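Local coordinates for protein probable polyketide synthase 1 (Dictyostelium discoideum, PDB 2H84) that builds acylpyrones in vitro through its C-terminal type III polyketide synthase domain, a homodimeric thiolase-fold module of a type I/III hybrid synthase, at residues I37-F41 against N74-F78; I60-V66 against S203-D208. One frame throughout, in Å; residues are numbered along the deposited sequence.

Interaction 1 of 2, residues I37-F41 against N74-F78; sequences ISNDF and NSIKF
Residues 37-41 lie on helix 30-40 and the chain that follows it, and the loop 74-78, which lies between strand 62-63 and helix 84-110, packs against them. The CA atoms pair as Ile-37 with Ile-76 at 6.2 Å and Asp-40 with Lys-77 at 5.7 Å. Ile-37 has helical phi/psi (-62/-33) and a chi1 of 118°, between the usual wells; its CA-to-CB bond points sideways, yet CD1 comes within 4.0 Å of CD1 of Ile-76, a branched apolar tip suited to filling a buried gap. One turn on, Asp-40 (chi1 m) points toward the loop and makes most of the contact on its side. Its CB packs 4.0 Å from CG2 of Ile-76, its OD2 faces Ser-75 OG at 3.3 Å and its OD1 lies 3.8 Å from CE of Lys-77, which suits an acid at a partly exposed edge; its backbone O is 3.4 Å from CB of Lys-77. Phe-41 starts away from the loop, but its ring returns, CE1 standing 4.2 Å from CD1 of Ile-76. In the loop, Ile-76 (-71/-20; chi1 t, chi2 t) points back at the helix and, with Lys-77 (-73/-3), forms the centre of a type I-like turn closed by Phe-78 N to Ser-75 O at 3.3 Å. The contact thus has an apolar core of Ile-37, Ile-76 and Phe-41 and a polar edge at Asp-40, Ser-75 and Lys-77, away from the predicted active site. Behind it, Ile-37 and Phe-41 also pack on helices 45-56 and 197-205.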
loop_
_atom_site.group_PDB
_atom_site.type_symbol
_atom_site.label_atom_id
_atom_site.label_comp_id
_atom_site.label_asym_id
_atom_site.label_seq_id
_atom_site.Cartn_x
_atom_site.Cartn_y
_atom_site.Cartn_z
ATOM N N ILE A 37 12.893 -29.569 8.480
ATOM C CA ILE A 37 12.356 -28.681 9.487
ATOM C C ILE A 37 11.692 -29.353 10.688
ATOM O O ILE A 37 11.800 -28.846 11.802
ATOM C CB ILE A 37 11.442 -27.579 8.884
ATOM C CG1 ILE A 37 10.047 -27.675 9.384
ATOM C CG2 ILE A 37 11.270 -27.722 7.502
ATOM C CD1 ILE A 37 9.368 -26.387 9.164
ATOM N N SER A 38 11.062 -30.507 10.492
ATOM C CA SER A 38 10.430 -31.198 11.613
ATOM C C SER A 38 11.447 -31.629 12.670
ATOM O O SER A 38 11.265 -31.355 13.855
ATOM C CB SER A 38 9.651 -32.428 11.135
ATOM O OG SER A 38 10.513 -33.486 10.754
ATOM N N ASN A 39 12.511 -32.302 12.249
ATOM C CA ASN A 39 13.527 -32.753 13.186
ATOM C C ASN A 39 14.274 -31.594 13.847
ATOM O O ASN A 39 14.766 -31.727 14.971
ATOM C CB ASN A 39 14.529 -33.672 12.484
ATOM C CG ASN A 39 13.893 -34.953 11.994
ATOM O OD1 ASN A 39 13.241 -35.660 12.761
ATOM N ND2 ASN A 39 14.081 -35.265 10.714
ATOM N N ASP A 40 14.364 -30.461 13.155
ATOM C CA ASP A 40 15.062 -29.292 13.696
ATOM C C ASP A 40 14.169 -28.387 14.540
ATOM O O ASP A 40 14.657 -27.467 15.197
ATOM C CB ASP A 40 15.661 -28.439 12.573
ATOM C CG ASP A 40 16.727 -29.162 11.785
ATOM O OD1 ASP A 40 17.507 -29.929 12.384
ATOM O OD2 ASP A 40 16.799 -28.942 10.561
ATOM N N PHE A 41 12.867 -28.650 14.530
ATOM C CA PHE A 41 11.928 -27.818 15.268
ATOM C C PHE A 41 12.168 -27.712 16.772
ATOM O O PHE A 41 11.865 -26.678 17.378
ATOM C CB PHE A 41 10.498 -28.301 15.023
ATOM C CG PHE A 41 9.480 -27.195 15.016
ATOM C CD1 PHE A 41 9.348 -26.370 13.906
ATOM C CD2 PHE A 41 8.679 -26.957 16.123
ATOM C CE1 PHE A 41 8.430 -25.335 13.894
ATOM C CE2 PHE A 41 7.756 -25.919 16.119
ATOM C CZ PHE A 41 7.635 -25.107 15.004
ATOM N N ASN A 74 20.566 -22.908 6.817
ATOM C CA ASN A 74 19.256 -22.293 6.943
ATOM C C ASN A 74 18.329 -23.001 7.933
ATOM O O ASN A 74 17.139 -22.678 7.992
ATOM C CB ASN A 74 18.561 -22.257 5.588
ATOM C CG ASN A 74 19.469 -21.785 4.477
ATOM O OD1 ASN A 74 20.155 -20.771 4.604
ATOM N ND2 ASN A 74 19.465 -22.513 3.365
ATOM N N SER A 75 18.852 -23.966 8.688
ATOM C CA SER A 75 18.031 -24.701 9.639
ATOM C C SER A 75 17.105 -23.745 10.349
ATOM O O SER A 75 17.494 -22.620 10.648
ATOM C CB SER A 75 18.894 -25.412 10.668
ATOM O OG SER A 75 18.068 -26.070 11.617
ATOM N N ILE A 76 15.885 -24.193 10.625
ATOM C CA ILE A 76 14.896 -23.355 11.292
ATOM C C ILE A 76 15.260 -23.131 12.754
ATOM O O ILE A 76 14.796 -22.177 13.377
ATOM C CB ILE A 76 13.487 -23.993 11.201
ATOM C CG1 ILE A 76 12.408 -22.983 11.589
ATOM C CG2 ILE A 76 13.413 -25.196 12.107
ATOM C CD1 ILE A 76 11.014 -23.437 11.233
ATOM N N LYS A 77 16.109 -23.998 13.297
ATOM C CA LYS A 77 16.510 -23.868 14.695
ATOM C C LYS A 77 17.453 -22.701 14.923
ATOM O O LYS A 77 17.840 -22.431 16.059
ATOM C CB LYS A 77 17.176 -25.151 15.210
ATOM C CG LYS A 77 18.523 -25.449 14.588
ATOM C CD LYS A 77 19.330 -26.396 15.451
ATOM C CE LYS A 77 19.578 -27.727 14.765
ATOM N NZ LYS A 77 20.993 -28.197 14.951
ATOM N N PHE A 78 17.826 -22.011 13.849
ATOM C CA PHE A 78 18.722 -20.864 13.949
ATOM C C PHE A 78 17.953 -19.548 13.811
ATOM O O PHE A 78 18.469 -18.482 14.157
ATOM C CB PHE A 78 19.796 -20.956 12.865
ATOM C CG PHE A 78 20.741 -22.107 13.046
ATOM C CD1 PHE A 78 21.277 -22.747 11.941
ATOM C CD2 PHE A 78 21.107 -22.545 14.322
ATOM C CE1 PHE A 78 22.156 -23.810 12.094
ATOM C CE2 PHE A 78 21.990 -23.610 14.487
ATOM C CZ PHE A 78 22.515 -24.241 13.370
#

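Interaction 2 of 2, residues I60-V66 against S203-D208; sequences IKTRHLV and SSIFAD
Residues 60-66, mostly extended from Thr-62 to Leu-65 and including strand 62-63, run beside the end of helix 197-205 and its exit, with CA pairs Ile-60 with Ile-205 (7.3 Å), Arg-63 with Ala-207 (5.8 Å) and Leu-65 with Asp-208 (5.5 Å). Phe-206 (-79/144) leaves the helix, whose last carbonyls lack the usual i+4 NH donors. The buried Arg-63 (m, t, m) supplies donors: NH2 bonds Ser-203 O at 3.1 Å, NH1 bonds Phe-206 O just beyond at 2.6 Å, and Ser-204 O lies over one guanidinium face. Further on, Asp-208 N donates to His-64 O (3.1 Å), while Asp-208 OD2 accepts Val-66 N (2.7 Å) and also Ser-188 OG. Small Ala-207 lets its CB fit 3.8 Å from Arg-63 CG, and Ile-60 CD1 reaches Ile-205 CB at 4.0 Å. The Phe-206 side chain lies about 5 Å from that of Cys-157, the predicted active-site residue, consistent with a place beside the active-site pocket. Strand 62-63 pairs with strand 28-29, helices 30-40 and 45-56 pack on Arg-63, and helix 320-329 covers Ile-60 and Ile-205.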
loop_
_atom_site.group_PDB
_atom_site.type_symbol
_atom_site.label_atom_id
_atom_site.label_comp_id
_atom_site.label_asym_id
_atom_site.label_seq_id
_atom_site.Cartn_x
_atom_site.Cartn_y
_atom_site.Cartn_z
ATOM N N ILE A 60 0.720 -30.892 0.282
ATOM C CA ILE A 60 1.548 -30.091 -0.606
ATOM C C ILE A 60 2.702 -30.970 -1.057
ATOM O O ILE A 60 3.322 -31.652 -0.243
ATOM C CB ILE A 60 2.095 -28.846 0.102
ATOM C CG1 ILE A 60 0.935 -27.907 0.439
ATOM C CG2 ILE A 60 3.121 -28.154 -0.778
ATOM C CD1 ILE A 60 1.345 -26.632 1.126
ATOM N N LYS A 61 2.981 -30.961 -2.357
ATOM C CA LYS A 61 4.047 -31.785 -2.909
ATOM C C LYS A 61 5.375 -31.056 -2.980
ATOM O O LYS A 61 6.411 -31.623 -2.647
ATOM C CB LYS A 61 3.650 -32.278 -4.300
ATOM C CG LYS A 61 4.244 -33.625 -4.660
ATOM C CD LYS A 61 3.436 -34.308 -5.756
ATOM C CE LYS A 61 3.836 -35.766 -5.864
ATOM N NZ LYS A 61 3.224 -36.453 -7.014
ATOM N N THR A 62 5.339 -29.798 -3.415
ATOM C CA THR A 62 6.543 -28.974 -3.528
ATOM C C THR A 62 6.287 -27.499 -3.228
ATOM O O THR A 62 5.151 -27.020 -3.277
ATOM C CB THR A 62 7.161 -29.041 -4.948
ATOM O OG1 THR A 62 6.150 -28.752 -5.923
ATOM C CG2 THR A 62 7.753 -30.404 -5.218
ATOM N N ARG A 63 7.372 -26.792 -2.922
ATOM C CA ARG A 63 7.347 -25.365 -2.631
ATOM C C ARG A 63 8.677 -24.761 -3.064
ATOM O O ARG A 63 9.703 -25.446 -3.078
ATOM C CB ARG A 63 7.151 -25.109 -1.133
ATOM C CG ARG A 63 5.717 -25.181 -0.654
ATOM C CD ARG A 63 5.614 -24.745 0.794
ATOM N NE ARG A 63 6.275 -25.682 1.700
ATOM C CZ ARG A 63 6.709 -25.366 2.918
ATOM N NH1 ARG A 63 6.560 -24.134 3.383
ATOM N NH2 ARG A 63 7.288 -26.281 3.676
ATOM N N HIS A 64 8.650 -23.483 -3.437
ATOM C CA HIS A 64 9.861 -22.768 -3.832
ATOM C C HIS A 64 10.180 -21.815 -2.683
ATOM O O HIS A 64 9.324 -21.047 -2.240
ATOM C CB HIS A 64 9.617 -22.009 -5.133
ATOM C CG HIS A 64 9.385 -22.905 -6.306
ATOM N ND1 HIS A 64 10.388 -23.254 -7.187
ATOM C CD2 HIS A 64 8.277 -23.561 -6.721
ATOM C CE1 HIS A 64 9.906 -24.085 -8.092
ATOM N NE2 HIS A 64 8.627 -24.289 -7.831
ATOM N N LEU A 65 11.409 -21.867 -2.191
ATOM C CA LEU A 65 11.772 -21.037 -1.054
ATOM C C LEU A 65 13.098 -20.317 -1.200
ATOM O O LEU A 65 14.094 -20.925 -1.573
ATOM C CB LEU A 65 11.830 -21.904 0.207
ATOM C CG LEU A 65 10.691 -22.885 0.466
ATOM C CD1 LEU A 65 11.093 -23.815 1.581
ATOM C CD2 LEU A 65 9.429 -22.144 0.810
ATOM N N VAL A 66 13.106 -19.023 -0.889
ATOM C CA VAL A 66 14.325 -18.240 -0.952
ATOM C C VAL A 66 15.230 -18.847 0.115
ATOM O O VAL A 66 16.449 -18.871 -0.039
ATOM C CB VAL A 66 14.050 -16.748 -0.645
ATOM C CG1 VAL A 66 15.356 -15.988 -0.457
ATOM C CG2 VAL A 66 13.261 -16.129 -1.778
ATOM N N SER A 203 4.776 -23.083 8.700
ATOM C CA SER A 203 6.039 -23.582 8.174
ATOM C C SER A 203 5.813 -24.731 7.205
ATOM O O SER A 203 6.746 -25.177 6.539
ATOM C CB SER A 203 6.954 -24.062 9.307
ATOM O OG SER A 203 6.495 -25.286 9.864
ATOM N N SER A 204 4.576 -25.214 7.124
ATOM C CA SER A 204 4.285 -26.318 6.224
ATOM C C SER A 204 3.578 -25.898 4.939
ATOM O O SER A 204 3.652 -26.613 3.937
ATOM C CB SER A 204 3.437 -27.375 6.933
ATOM O OG SER A 204 2.089 -26.958 7.014
ATOM N N ILE A 205 2.916 -24.741 4.947
ATOM C CA ILE A 205 2.177 -24.303 3.764
ATOM C C ILE A 205 2.638 -23.071 2.985
ATOM O O ILE A 205 2.355 -22.960 1.783
ATOM C CB ILE A 205 0.715 -24.071 4.110
ATOM C CG1 ILE A 205 0.600 -22.912 5.104
ATOM C CG2 ILE A 205 0.133 -25.333 4.707
ATOM C CD1 ILE A 205 -0.835 -22.498 5.399
ATOM N N PHE A 206 3.331 -22.147 3.646
ATOM C CA PHE A 206 3.780 -20.922 2.970
ATOM C C PHE A 206 5.017 -21.090 2.107
ATOM O O PHE A 206 5.924 -21.839 2.442
ATOM C CB PHE A 206 4.029 -19.797 3.985
ATOM C CG PHE A 206 2.782 -19.309 4.681
ATOM C CD1 PHE A 206 1.761 -18.685 3.964
ATOM C CD2 PHE A 206 2.630 -19.475 6.058
ATOM C CE1 PHE A 206 0.609 -18.223 4.606
ATOM C CE2 PHE A 206 1.485 -19.021 6.718
ATOM C CZ PHE A 206 0.469 -18.396 5.988
ATOM N N ALA A 207 5.035 -20.379 0.990
ATOM C CA ALA A 207 6.152 -20.421 0.051
ATOM C C ALA A 207 6.339 -19.018 -0.531
ATOM O O ALA A 207 5.546 -18.110 -0.241
ATOM C CB ALA A 207 5.869 -21.429 -1.073
ATOM N N ASP A 208 7.377 -18.847 -1.353
ATOM C CA ASP A 208 7.671 -17.549 -1.963
ATOM C C ASP A 208 7.445 -17.537 -3.464
ATOM O O ASP A 208 7.632 -18.548 -4.139
ATOM C CB ASP A 208 9.120 -17.152 -1.693
ATOM C CG ASP A 208 9.565 -17.514 -0.309
ATOM O OD1 ASP A 208 8.799 -17.260 0.643
ATOM O OD2 ASP A 208 10.682 -18.045 -0.187
#

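The centres of interactions 1 and 2 are about 15 Å apart, on the same side of the chain's centre and within the N-terminal half of the chalcone synthase-like domain. Their segments alternate along the chain, in the order 37-41, 60-66, 74-78 and 203-208, so the two contacts cross along the chain. They meet where Ile-37 CD1 packs 3.2 Å from Ser-203 OG. Helix 30-40 carries 37-40 and packs on Arg-63 and Leu-65; helix 197-205 carries 203-205 and packs on Ile-37 and Phe-41. These helices thus connect the outer loop with interaction 2, which leads into strand 209-216 of the large mixed sheet and whose Phe-206 side chain lies near the predicted active-site cysteine.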